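Local atomic coordinates of peptidase, M20/M25/M40 family (Staphylococcus aureus, PDB entry 4EWT), a protein that probably hydrolyses amide bonds of N-acylated amino acids or related small substrates, as a manganese-binding amidohydrolase of the M20/M25/M40 peptidase family. Residues A[103-106]-A[107-110]; A[214-217]-A[218-222]; A[261-264]-A[265-268]; A[271-274]-A[275-278]. All coordinates share one frame; numbering follows the deposited sequence.

Contact 1: A[103-106]-A[107-110]; sequences CGHD and AHTA. With MN (manganese (II) ion), chain F; MN (manganese (II) ion), chain E.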
ATOM      1  N   CYS A 103      -3.790  -2.012  38.589  1.00 36.57           N
ATOM      2  CA  CYS A 103      -2.349  -1.764  38.374  1.00 34.96           C
ATOM      3  C   CYS A 103      -1.525  -1.844  39.671  1.00 33.89           C
ATOM      4  O   CYS A 103      -0.331  -1.529  39.677  1.00 33.00           O
ATOM      5  CB  CYS A 103      -2.124  -0.410  37.687  1.00 33.59           C
ATOM      6  SG  CYS A 103      -0.644  -0.313  36.636  1.00 33.96           S
ATOM      7  N   GLY A 104      -2.169  -2.252  40.763  1.00 34.60           N
ATOM      8  CA  GLY A 104      -1.485  -2.493  42.031  1.00 33.72           C
ATOM      9  C   GLY A 104      -1.179  -1.230  42.812  1.00 32.38           C
ATOM     10  O   GLY A 104      -0.355  -1.250  43.725  1.00 31.64           O
ATOM     11  N   HIS A 105      -1.846  -0.132  42.457  1.00 31.95           N
ATOM     12  CA  HIS A 105      -1.661   1.153  43.142  1.00 31.25           C
ATOM     13  C   HIS A 105      -2.145   1.095  44.597  1.00 31.71           C
ATOM     14  O   HIS A 105      -1.617   1.790  45.459  1.00 31.16           O
ATOM     15  CB  HIS A 105      -2.376   2.280  42.390  1.00 31.37           C
ATOM     16  CG  HIS A 105      -1.774   2.611  41.059  1.00 31.47           C
ATOM     17  ND1 HIS A 105      -2.156   3.717  40.329  1.00 31.92           N
ATOM     18  CD2 HIS A 105      -0.820   1.988  40.324  1.00 30.08           C
ATOM     19  CE1 HIS A 105      -1.467   3.762  39.206  1.00 31.02           C
ATOM     20  NE2 HIS A 105      -0.653   2.724  39.176  1.00 31.27           N
ATOM     21  N   ASP A 106      -3.154   0.266  44.859  1.00 33.20           N
ATOM     22  CA  ASP A 106      -3.577  -0.021  46.229  1.00 33.91           C
ATOM     23  C   ASP A 106      -2.435  -0.674  47.018  1.00 32.89           C
ATOM     24  O   ASP A 106      -2.194  -0.318  48.179  1.00 31.90           O
ATOM     25  CB  ASP A 106      -4.822  -0.915  46.242  1.00 36.45           C
ATOM     26  CG  ASP A 106      -4.632  -2.206  45.451  1.00 37.12           C
ATOM     27  OD1 ASP A 106      -3.873  -2.217  44.450  1.00 36.12           O
ATOM     28  OD2 ASP A 106      -5.244  -3.216  45.841  1.00 37.64           O
ATOM     29  N   ALA A 107      -1.727  -1.606  46.376  1.00 31.90           N
ATOM     30  CA  ALA A 107      -0.580  -2.260  46.999  1.00 31.32           C
ATOM     31  C   ALA A 107       0.595  -1.301  47.172  1.00 29.60           C
ATOM     32  O   ALA A 107       1.266  -1.334  48.195  1.00 30.16           O
ATOM     33  CB  ALA A 107      -0.158  -3.482  46.212  1.00 32.08           C
ATOM     34  N   HIS A 108       0.835  -0.429  46.194  1.00 28.25           N
ATOM     35  CA  HIS A 108       1.859   0.595  46.359  1.00 26.84           C
ATOM     36  C   HIS A 108       1.582   1.497  47.574  1.00 26.82           C
ATOM     37  O   HIS A 108       2.480   1.783  48.364  1.00 25.53           O
ATOM     38  CB  HIS A 108       2.023   1.436  45.100  1.00 26.01           C
ATOM     39  CG  HIS A 108       2.364   0.636  43.879  1.00 25.98           C
ATOM     40  ND1 HIS A 108       2.080   1.076  42.606  1.00 24.99           N
ATOM     41  CD2 HIS A 108       2.949  -0.577  43.738  1.00 25.62           C
ATOM     42  CE1 HIS A 108       2.484   0.173  41.730  1.00 24.92           C
ATOM     43  NE2 HIS A 108       3.007  -0.843  42.391  1.00 25.72           N
ATOM     44  N   THR A 109       0.331   1.923  47.719  1.00 27.27           N
ATOM     45  CA  THR A 109      -0.062   2.786  48.826  1.00 27.98           C
ATOM     46  C   THR A 109       0.059   2.048  50.166  1.00 28.44           C
ATOM     47  O   THR A 109       0.591   2.589  51.139  1.00 27.85           O
ATOM     48  CB  THR A 109      -1.484   3.333  48.591  1.00 29.12           C
ATOM     49  OG1 THR A 109      -1.507   3.985  47.316  1.00 29.09           O
ATOM     50  CG2 THR A 109      -1.897   4.331  49.672  1.00 29.29           C
ATOM     51  N   ALA A 110      -0.390   0.799  50.182  1.00 29.28           N
ATOM     52  CA  ALA A 110      -0.379  -0.018  51.393  1.00 30.34           C
ATOM     53  C   ALA A 110       1.013  -0.146  52.010  1.00 29.93           C
ATOM     54  O   ALA A 110       1.206   0.159  53.205  1.00 29.94           O
ATOM     55  CB  ALA A 110      -0.985  -1.402  51.119  1.00 31.42           C
TER
HETATM   56 MN    MN F 402       0.683   1.677  37.647  1.00 35.56          MN
HETATM   57 MN    MN E 401      -1.373   1.331  34.990  1.00 55.48          MN
HETATM   58  O   HOH W   1       0.339   2.962  35.559  1.00 31.85           O
HETATM   59  O   HOH W   2       2.022   3.383  38.277  1.00 36.08           O
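The imidazole of His108 carries the carbonyl oxygen of Gly104 on one face: Gly104 O stands 3.3 Å above the ring plane, over its centre, with His105 N on that face as well. The His105 and His108 rings meet rim to rim, planes at 32°, and His105 CD2 lies 3.8 Å from His108 ND1. Both ring nitrogens of His108 are held from outside, ND1 by Asp78 and NE2 by the backbone N of Val165, which fixes the ring's rotation. His105 instead turns NE2 onto one manganese at 2.3 Å, while its ND1 is weakly bonded to the carbonyl of Asp80.

The turn that presents these groups is the start of helix 105-120, with Gly104 as its N-cap, in the dinuclear metal centre of an M20-family hydrolase. With SG anti to its own backbone N (chi1 -150°), Cys103 bridges the two ions, SG lying 2.6 Å from the manganese that His105 binds and 2.4 Å from the other; a water also spans both. His164 completes the protein ligands of the first ion, Glu139 and His362 those of the second. Behind the site, His105 O accepts both Thr109 N and Thr109 OG1, the hydroxyl at 2.9 Å, the two donors arriving from opposite faces of the carbonyl plane. Asp106 OD2 makes a salt bridge with Arg20 and a hydrogen bond with His24.

Contact 2: A[214-217]-A[218-222]; sequences YFVT and ALQTV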
ATOM      1  N   TYR A 214      -4.229   4.748   2.067  1.00 10.93           N
ATOM      2  CA  TYR A 214      -2.851   4.810   1.592  1.00 11.25           C
ATOM      3  C   TYR A 214      -1.957   5.351   2.693  1.00 11.12           C
ATOM      4  O   TYR A 214      -0.877   4.816   2.909  1.00 12.48           O
ATOM      5  CB  TYR A 214      -2.692   5.603   0.275  1.00 11.57           C
ATOM      6  CG  TYR A 214      -2.938   4.749  -0.968  1.00 15.36           C
ATOM      7  CD1 TYR A 214      -1.907   3.988  -1.561  1.00 17.04           C
ATOM      8  CD2 TYR A 214      -4.214   4.680  -1.544  1.00 17.37           C
ATOM      9  CE1 TYR A 214      -2.167   3.171  -2.728  1.00 16.61           C
ATOM     10  CE2 TYR A 214      -4.476   3.889  -2.694  1.00 15.69           C
ATOM     11  CZ  TYR A 214      -3.468   3.141  -3.279  1.00 15.80           C
ATOM     12  OH  TYR A 214      -3.773   2.376  -4.406  1.00 11.81           O
ATOM     13  N   PHE A 215      -2.408   6.377   3.409  1.00  9.93           N
ATOM     14  CA  PHE A 215      -1.690   6.825   4.603  1.00 10.93           C
ATOM     15  C   PHE A 215      -1.390   5.734   5.644  1.00 10.99           C
ATOM     16  O   PHE A 215      -0.284   5.708   6.171  1.00 10.96           O
ATOM     17  CB  PHE A 215      -2.418   7.979   5.303  1.00 10.81           C
ATOM     18  CG  PHE A 215      -1.711   8.473   6.542  1.00 12.59           C
ATOM     19  CD1 PHE A 215      -0.623   9.345   6.441  1.00 12.98           C
ATOM     20  CD2 PHE A 215      -2.130   8.079   7.797  1.00 12.77           C
ATOM     21  CE1 PHE A 215       0.042   9.809   7.575  1.00 13.84           C
ATOM     22  CE2 PHE A 215      -1.473   8.551   8.947  1.00 14.95           C
ATOM     23  CZ  PHE A 215      -0.380   9.419   8.824  1.00 14.11           C
ATOM     24  N   VAL A 216      -2.364   4.865   5.949  1.00 10.50           N
ATOM     25  CA  VAL A 216      -2.146   3.803   6.940  1.00 10.54           C
ATOM     26  C   VAL A 216      -1.057   2.840   6.457  1.00 10.73           C
ATOM     27  O   VAL A 216      -0.181   2.497   7.241  1.00 10.27           O
ATOM     28  CB  VAL A 216      -3.465   3.062   7.356  1.00 11.00           C
ATOM     29  CG1 VAL A 216      -3.181   1.866   8.244  1.00 11.33           C
ATOM     30  CG2 VAL A 216      -4.441   4.036   8.089  1.00 10.30           C
ATOM     31  N   THR A 217      -1.092   2.445   5.173  1.00 10.43           N
ATOM     32  CA  THR A 217      -0.077   1.580   4.597  1.00 10.67           C
ATOM     33  C   THR A 217       1.319   2.216   4.596  1.00 10.05           C
ATOM     34  O   THR A 217       2.297   1.556   4.953  1.00  9.49           O
ATOM     35  CB  THR A 217      -0.421   1.144   3.136  1.00 12.21           C
ATOM     36  OG1 THR A 217      -0.421   2.307   2.288  1.00 14.29           O
ATOM     37  CG2 THR A 217      -1.777   0.445   3.078  1.00 12.76           C
ATOM     38  N   ALA A 218       1.412   3.486   4.194  1.00  9.48           N
ATOM     39  CA  ALA A 218       2.688   4.210   4.205  1.00  9.70           C
ATOM     40  C   ALA A 218       3.244   4.414   5.629  1.00 10.02           C
ATOM     41  O   ALA A 218       4.460   4.445   5.844  1.00  9.74           O
ATOM     42  CB  ALA A 218       2.540   5.558   3.479  1.00 10.11           C
ATOM     43  N   LEU A 219       2.351   4.587   6.597  1.00  9.83           N
ATOM     44  CA  LEU A 219       2.752   4.799   7.981  1.00 10.28           C
ATOM     45  C   LEU A 219       3.589   3.642   8.567  1.00 10.14           C
ATOM     46  O   LEU A 219       4.378   3.854   9.487  1.00 10.14           O
ATOM     47  CB  LEU A 219       1.519   5.002   8.843  1.00 10.73           C
ATOM     48  CG  LEU A 219       1.711   5.535  10.266  1.00 12.33           C
ATOM     49  CD1 LEU A 219       2.271   6.956  10.240  1.00 13.21           C
ATOM     50  CD2 LEU A 219       0.380   5.501  10.941  1.00 10.62           C
ATOM     51  N   GLN A 220       3.412   2.437   8.030  1.00  9.82           N
ATOM     52  CA  GLN A 220       4.115   1.257   8.542  1.00 10.26           C
ATOM     53  C   GLN A 220       5.629   1.391   8.354  1.00 11.41           C
ATOM     54  O   GLN A 220       6.385   0.731   9.059  1.00 11.74           O
ATOM     55  CB  GLN A 220       3.608  -0.024   7.868  1.00 10.04           C
ATOM     56  CG  GLN A 220       2.063  -0.227   8.010  1.00 10.05           C
ATOM     57  CD  GLN A 220       1.551   0.097   9.402  1.00 11.85           C
ATOM     58  OE1 GLN A 220       0.689   0.980   9.569  1.00 12.75           O
ATOM     59  NE2 GLN A 220       2.072  -0.605  10.406  1.00 10.46           N
ATOM     60  N   THR A 221       6.056   2.250   7.416  1.00 10.90           N
ATOM     61  CA  THR A 221       7.478   2.479   7.185  1.00 11.14           C
ATOM     62  C   THR A 221       8.152   3.275   8.280  1.00 11.51           C
ATOM     63  O   THR A 221       9.373   3.246   8.377  1.00 12.27           O
ATOM     64  CB  THR A 221       7.780   3.175   5.842  1.00 10.89           C
ATOM     65  OG1 THR A 221       7.088   4.437   5.791  1.00 11.18           O
ATOM     66  CG2 THR A 221       7.381   2.286   4.662  1.00 10.48           C
ATOM     67  N   VAL A 222       7.384   3.979   9.107  1.00 11.69           N
ATOM     68  CA  VAL A 222       7.986   4.682  10.254  1.00 11.70           C
ATOM     69  C   VAL A 222       8.702   3.698  11.182  1.00 12.75           C
ATOM     70  O   VAL A 222       9.898   3.841  11.469  1.00 12.33           O
ATOM     71  CB  VAL A 222       6.951   5.512  11.035  1.00 12.36           C
ATOM     72  CG1 VAL A 222       7.588   6.158  12.269  1.00 11.41           C
ATOM     73  CG2 VAL A 222       6.336   6.575  10.112  1.00 11.22           C
TER
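Phe215 and Leu219, one helical turn apart, make the apolar contact here. Both methyls of the leucine reach the far end of the phenyl ring: Leu219 CD1 approaches Phe215 CZ at 3.9 Å, and Leu219 CD2 lies 4.1 Å from Phe215 CE2. The phenyl group can meet them because its CG is turned anti to the backbone N (chi1 -180°), beside the carbonyl carbon.

In the backbone that carries this pair, Leu219 N donates to Phe215 O at 2.9 Å, and Ala218 N donates to Tyr214 O with an N-H...O angle of 169°. Tyr214 O takes a second bond from Thr217 OG1, 2.6 Å away, so a buried hydroxyl is satisfied by the preceding turn. The pattern recurs farther on, where Thr221 OG1 donates to Ala218 O at 2.6 Å. There the helix is kinked: Thr221 N and Val222 N bond three residues back, to Ala218 O and Leu219 O, and the bond from Gln220 N to Thr217 O is weak.

In the tetramer, Tyr214 OH hydrogen-bonds to the carbonyl of Thr217 of the second subunit, and tyrosines of neighbouring copies pack round Tyr214, Thr217 and Ala218. Within the chain, Phe215 rests on Leu281 of helix 264-285, while Leu219 also meets Val235 and Ile237 of strand 233-242.

Contact 3: A[261-264]-A[265-268]; sequences GLTD and ATKA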
ATOM      1  N   GLY A 261       7.752   5.498  22.241  1.00 16.97           N
ATOM      2  CA  GLY A 261       9.185   5.438  21.950  1.00 17.03           C
ATOM      3  C   GLY A 261       9.893   5.223  23.269  1.00 17.24           C
ATOM      4  O   GLY A 261       9.577   5.891  24.251  1.00 17.86           O
ATOM      5  N   LEU A 262      10.848   4.299  23.296  1.00 17.52           N
ATOM      6  CA  LEU A 262      11.554   4.000  24.536  1.00 18.89           C
ATOM      7  C   LEU A 262      12.560   5.107  24.921  1.00 19.75           C
ATOM      8  O   LEU A 262      12.887   5.274  26.100  1.00 20.45           O
ATOM      9  CB  LEU A 262      12.231   2.615  24.458  1.00 19.27           C
ATOM     10  CG  LEU A 262      13.077   2.148  25.655  1.00 21.45           C
ATOM     11  CD1 LEU A 262      12.220   2.023  26.922  1.00 18.81           C
ATOM     12  CD2 LEU A 262      13.801   0.834  25.327  1.00 20.96           C
ATOM     13  N   THR A 263      13.042   5.868  23.945  1.00 19.12           N
ATOM     14  CA  THR A 263      13.875   7.031  24.264  1.00 20.76           C
ATOM     15  C   THR A 263      13.200   8.300  23.730  1.00 20.87           C
ATOM     16  O   THR A 263      12.303   8.211  22.889  1.00 20.60           O
ATOM     17  CB  THR A 263      15.296   6.908  23.685  1.00 20.73           C
ATOM     18  OG1 THR A 263      15.258   7.122  22.273  1.00 20.58           O
ATOM     19  CG2 THR A 263      15.914   5.525  23.973  1.00 20.59           C
ATOM     20  N   ASP A 264      13.627   9.461  24.215  1.00 21.32           N
ATOM     21  CA  ASP A 264      13.196  10.744  23.668  1.00 21.69           C
ATOM     22  C   ASP A 264      13.578  10.925  22.199  1.00 20.62           C
ATOM     23  O   ASP A 264      12.805  11.487  21.432  1.00 19.55           O
ATOM     24  CB  ASP A 264      13.815  11.900  24.456  1.00 23.56           C
ATOM     25  CG  ASP A 264      13.409  11.901  25.911  1.00 27.81           C
ATOM     26  OD1 ASP A 264      12.362  11.287  26.264  1.00 32.25           O
ATOM     27  OD2 ASP A 264      14.146  12.530  26.697  1.00 32.05           O
ATOM     28  N   ALA A 265      14.777  10.480  21.817  1.00 20.15           N
ATOM     29  CA  ALA A 265      15.206  10.573  20.415  1.00 19.51           C
ATOM     30  C   ALA A 265      14.263   9.763  19.500  1.00 18.66           C
ATOM     31  O   ALA A 265      13.889  10.225  18.422  1.00 18.13           O
ATOM     32  CB  ALA A 265      16.635  10.130  20.252  1.00 19.57           C
ATOM     33  N   THR A 266      13.876   8.573  19.946  1.00 17.62           N
ATOM     34  CA  THR A 266      12.926   7.728  19.208  1.00 16.68           C
ATOM     35  C   THR A 266      11.558   8.419  19.069  1.00 15.94           C
ATOM     36  O   THR A 266      10.972   8.420  17.988  1.00 15.85           O
ATOM     37  CB  THR A 266      12.773   6.342  19.865  1.00 16.58           C
ATOM     38  OG1 THR A 266      14.045   5.687  19.846  1.00 18.62           O
ATOM     39  CG2 THR A 266      11.744   5.438  19.081  1.00 16.61           C
ATOM     40  N   LYS A 267      11.067   9.027  20.147  1.00 15.79           N
ATOM     41  CA  LYS A 267       9.820   9.790  20.060  1.00 15.92           C
ATOM     42  C   LYS A 267       9.924  10.937  19.056  1.00 15.13           C
ATOM     43  O   LYS A 267       8.978  11.182  18.314  1.00 14.69           O
ATOM     44  CB  LYS A 267       9.382  10.316  21.421  1.00 16.15           C
ATOM     45  CG  LYS A 267       8.656   9.261  22.279  1.00 18.72           C
ATOM     46  CD  LYS A 267       8.342   9.785  23.684  1.00 20.43           C
ATOM     47  CE  LYS A 267       7.183  10.773  23.619  1.00 20.49           C
ATOM     48  NZ  LYS A 267       7.026  11.530  24.885  1.00 23.31           N
ATOM     49  N   ALA A 268      11.069  11.621  19.052  1.00 15.71           N
ATOM     50  CA  ALA A 268      11.300  12.759  18.172  1.00 15.94           C
ATOM     51  C   ALA A 268      11.323  12.335  16.717  1.00 15.28           C
ATOM     52  O   ALA A 268      10.702  12.973  15.880  1.00 15.09           O
ATOM     53  CB  ALA A 268      12.615  13.536  18.554  1.00 16.86           C
TER
HETATM   54  O   HOH W   3      10.173  12.876  25.004  1.00 27.40           O
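Lys267 is drawn back across the turn before it, and its aliphatic part lies against Thr263 and Gly261. Its CB lies 3.6 Å from Asp264 O; CG then passes 3.9 Å from Gly261 N, and CD comes within 4.1 Å of Gly261 O. A bend about the CG-CD bond (chi3 74°) carries NZ off the helix to its main partners, a salt bridge with Asp295 and a hydrogen bond to the carbonyl of Tyr297. A water connects Lys267 NZ weakly with Asp264 OD1, whose own distance from the ammonium nitrogen is 5.5 Å.

This is the N-terminal turn of helix 264-285, reached from strand 248-261 through a short loop, with Thr263 as the N-cap. Thr263 O accepts Lys267 N at 3.1 Å, the first turn's backbone bond, and Asp264 O accepts Ala268 N in the bond that follows. The threonine hydroxyl of the cap lies between the backbone N and the carbonyl carbon (chi1 74°), facing into the turn, 3.1 Å from Thr266 OG1; the two threonine side chains cross at about a right angle. Thr266 OG1 has its stronger partner in Glu231. Thr266 CG2 packs 3.8 Å from Gly261 CA, where the close approach of strand end and helix suits a residue without a side chain.

Contact 4: A[271-274]-A[275-278]; sequences EKEI and KRLS. With PE7 (1-deoxy-1-thio-heptaethylene glycol), chain L.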
ATOM      1  N   GLU A 271       7.724  11.434  15.506  1.00 14.18           N
ATOM      2  CA  GLU A 271       6.924  12.612  15.307  1.00 14.68           C
ATOM      3  C   GLU A 271       7.318  13.301  13.993  1.00 14.54           C
ATOM      4  O   GLU A 271       6.454  13.764  13.254  1.00 14.36           O
ATOM      5  CB  GLU A 271       7.101  13.576  16.481  1.00 15.06           C
ATOM      6  CG  GLU A 271       6.345  14.864  16.271  1.00 18.18           C
ATOM      7  CD  GLU A 271       6.424  15.809  17.456  1.00 23.24           C
ATOM      8  OE1 GLU A 271       7.000  15.451  18.512  1.00 24.41           O
ATOM      9  OE2 GLU A 271       5.877  16.916  17.318  1.00 26.03           O
ATOM     10  N   LYS A 272       8.622  13.371  13.734  1.00 14.10           N
ATOM     11  CA  LYS A 272       9.136  13.950  12.500  1.00 14.48           C
ATOM     12  C   LYS A 272       8.657  13.175  11.273  1.00 13.71           C
ATOM     13  O   LYS A 272       8.233  13.769  10.284  1.00 13.49           O
ATOM     14  CB  LYS A 272      10.670  14.025  12.543  1.00 14.74           C
ATOM     15  CG  LYS A 272      11.335  14.412  11.204  1.00 15.93           C
ATOM     16  CD  LYS A 272      12.862  14.477  11.345  1.00 17.96           C
ATOM     17  CE  LYS A 272      13.517  14.533   9.965  1.00 21.11           C
ATOM     18  NZ  LYS A 272      15.002  14.735  10.038  1.00 23.81           N
ATOM     19  N   GLU A 273       8.730  11.847  11.348  1.00 13.03           N
ATOM     20  CA  GLU A 273       8.351  10.997  10.220  1.00 12.90           C
ATOM     21  C   GLU A 273       6.840  10.915   9.947  1.00 12.64           C
ATOM     22  O   GLU A 273       6.426  10.797   8.794  1.00 11.65           O
ATOM     23  CB  GLU A 273       9.020   9.602  10.339  1.00 12.13           C
ATOM     24  CG  GLU A 273      10.574   9.680  10.242  1.00 12.78           C
ATOM     25  CD  GLU A 273      11.068  10.350   8.946  1.00 14.60           C
ATOM     26  OE1 GLU A 273      10.359  10.255   7.928  1.00 15.81           O
ATOM     27  OE2 GLU A 273      12.165  10.970   8.930  1.00 17.52           O
ATOM     28  N   ILE A 274       6.025  11.001  11.003  1.00 12.84           N
ATOM     29  CA  ILE A 274       4.568  11.017  10.854  1.00 12.50           C
ATOM     30  C   ILE A 274       4.150  12.362  10.274  1.00 13.32           C
ATOM     31  O   ILE A 274       3.267  12.423   9.422  1.00 12.56           O
ATOM     32  CB  ILE A 274       3.845  10.776  12.214  1.00 13.71           C
ATOM     33  CG1 ILE A 274       3.956   9.307  12.600  1.00 11.87           C
ATOM     34  CG2 ILE A 274       2.340  11.252  12.177  1.00 12.26           C
ATOM     35  CD1 ILE A 274       3.409   8.977  13.989  1.00 15.57           C
ATOM     36  N   LYS A 275       4.785  13.437  10.746  1.00 13.26           N
ATOM     37  CA  LYS A 275       4.572  14.758  10.148  1.00 13.40           C
ATOM     38  C   LYS A 275       4.963  14.827   8.677  1.00 13.14           C
ATOM     39  O   LYS A 275       4.285  15.495   7.912  1.00 13.75           O
ATOM     40  CB  LYS A 275       5.252  15.870  10.973  1.00 14.12           C
ATOM     41  CG  LYS A 275       4.481  16.167  12.241  1.00 15.52           C
ATOM     42  CD  LYS A 275       5.223  17.077  13.242  1.00 16.60           C
ATOM     43  CE  LYS A 275       4.283  17.450  14.386  1.00 19.39           C
ATOM     44  NZ  LYS A 275       4.892  18.475  15.330  1.00 21.37           N
ATOM     45  N   ARG A 276       6.013  14.100   8.270  1.00 12.96           N
ATOM     46  CA  ARG A 276       6.445  14.072   6.854  1.00 13.10           C
ATOM     47  C   ARG A 276       5.426  13.341   5.985  1.00 12.22           C
ATOM     48  O   ARG A 276       5.063  13.791   4.893  1.00 12.31           O
ATOM     49  CB  ARG A 276       7.814  13.377   6.696  1.00 12.78           C
ATOM     50  CG  ARG A 276       8.447  13.557   5.280  1.00 14.04           C
ATOM     51  CD  ARG A 276       9.445  12.419   4.961  1.00 13.84           C
ATOM     52  NE  ARG A 276      10.534  12.347   5.927  1.00 14.82           N
ATOM     53  CZ  ARG A 276      11.678  13.024   5.837  1.00 18.42           C
ATOM     54  NH1 ARG A 276      11.929  13.833   4.793  1.00 16.64           N
ATOM     55  NH2 ARG A 276      12.597  12.871   6.788  1.00 19.69           N
ATOM     56  N   LEU A 277       4.980  12.194   6.466  1.00 11.75           N
ATOM     57  CA  LEU A 277       3.931  11.451   5.775  1.00 11.87           C
ATOM     58  C   LEU A 277       2.637  12.217   5.677  1.00 11.99           C
ATOM     59  O   LEU A 277       1.958  12.149   4.665  1.00 12.10           O
ATOM     60  CB  LEU A 277       3.681  10.116   6.443  1.00 11.09           C
ATOM     61  CG  LEU A 277       4.863   9.166   6.335  1.00 12.17           C
ATOM     62  CD1 LEU A 277       4.562   7.972   7.241  1.00 12.51           C
ATOM     63  CD2 LEU A 277       5.089   8.742   4.873  1.00 12.45           C
ATOM     64  N   SER A 278       2.294  12.942   6.730  1.00 13.03           N
ATOM     65  CA  SER A 278       1.028  13.654   6.782  1.00 14.36           C
ATOM     66  C   SER A 278       0.994  14.845   5.809  1.00 14.59           C
ATOM     67  O   SER A 278       0.029  15.016   5.047  1.00 14.50           O
ATOM     68  CB  SER A 278       0.742  14.103   8.219  1.00 14.71           C
ATOM     69  OG  SER A 278      -0.357  14.995   8.217  1.00 21.11           O
TER
HETATM   70  S1  PE7 L 403      26.546   8.673   4.611  1.00 58.87           S
HETATM   71  C2  PE7 L 403      27.598   9.942   3.807  1.00 54.37           C
HETATM   72  C3  PE7 L 403      26.966  10.511   2.540  1.00 52.56           C
HETATM   73  O4  PE7 L 403      25.825  11.324   2.884  1.00 49.62           O
HETATM   74  C5  PE7 L 403      25.543  12.245   1.826  1.00 46.87           C
HETATM   75  C6  PE7 L 403      24.097  12.080   1.403  1.00 44.32           C
HETATM   76  O7  PE7 L 403      23.334  12.642   2.472  1.00 42.55           O
HETATM   77  C8  PE7 L 403      21.942  12.398   2.230  1.00 40.82           C
HETATM   78  C9  PE7 L 403      21.071  12.900   3.368  1.00 38.71           C
HETATM   79  O10 PE7 L 403      21.719  12.708   4.604  1.00 38.22           O
HETATM   80  C11 PE7 L 403      20.753  12.448   5.615  1.00 38.40           C
HETATM   81  C12 PE7 L 403      21.017  11.160   6.364  1.00 39.21           C
HETATM   82  O13 PE7 L 403      19.742  10.510   6.483  1.00 40.06           O
HETATM   83  C14 PE7 L 403      19.813   9.255   7.150  1.00 38.30           C
HETATM   84  C15 PE7 L 403      18.591   8.499   6.657  1.00 37.73           C
HETATM   85  O16 PE7 L 403      17.491   9.377   6.774  1.00 36.34           O
HETATM   86  C17 PE7 L 403      16.292   8.740   6.350  1.00 36.09           C
HETATM   87  C18 PE7 L 403      15.287   9.845   6.125  1.00 35.85           C
HETATM   88  O19 PE7 L 403      15.530  10.293   4.794  1.00 35.53           O
HETATM   89  C20 PE7 L 403      14.453  11.141   4.382  1.00 36.19           C
HETATM   90  C21 PE7 L 403      14.952  12.317   3.528  1.00 36.81           C
HETATM   91  O22 PE7 L 403      16.196  12.833   4.023  1.00 36.80           O
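On the outward side of helix 264-285, where a polyether molecule is bound near the second subunit, Arg276 and Glu273 form a side-on salt bridge. Arg276 NE donates to Glu273 OE1 and Arg276 NH2 to Glu273 OE2, each at 2.9 Å, the second bond almost straight at 175°. Carboxylate and guanidinium planes lie within 16° of one another, and both oxygens are met on the syn side, so the two bonds keep the groups nearly coplanar. Glu273 bends at chi2 (-57°) to bring its carboxylate alongside the arginine.

Over one guanidinium face sits the polyether, with its C20 atom 3.5 Å from Arg276 NH2; the same molecule is hydrogen-bonded to Lys195 of the second subunit, whose Met284 also packs on Arg276. Next to the arginine, Lys272 NZ comes to 4.5 Å from Arg276 NH2, two like charges close together.

An i to i+4 pair occupies another flank of the same helix: Lys275 NZ, at the end of an extended chain, donates at 2.7 Å to Glu271 OE2, which accepts through its anti lone pair. Tyr293 of strand 288-295 touches both side chains of this second salt bridge. Toward the sheet, Ile274 packs on Phe188 and Ser278 on Leu190, both of strand 179-193.

In the fold
Contact 1 comes first along the chain, at the start of helix 105-120 beside the metal centre in the part of the fold built on the mixed sheet. The other three lie across the centre of the chain, in the part with the antiparallel sheet; contacts 1 and 2 have centres about 40 Å apart. Each contact joins two adjoining segments, so none encloses a long loop, and they follow in series without nesting or crossing. Contact 2 belongs to helix 208-226; contacts 3 and 4 share helix 264-285, at its beginning and farther along. Contacts 2 and 4 touch, Leu219 CD1 meeting Ile274 CG1 and Val222 CG2 meeting Leu277 CD1, which joins the two helices; both also reach the second subunit.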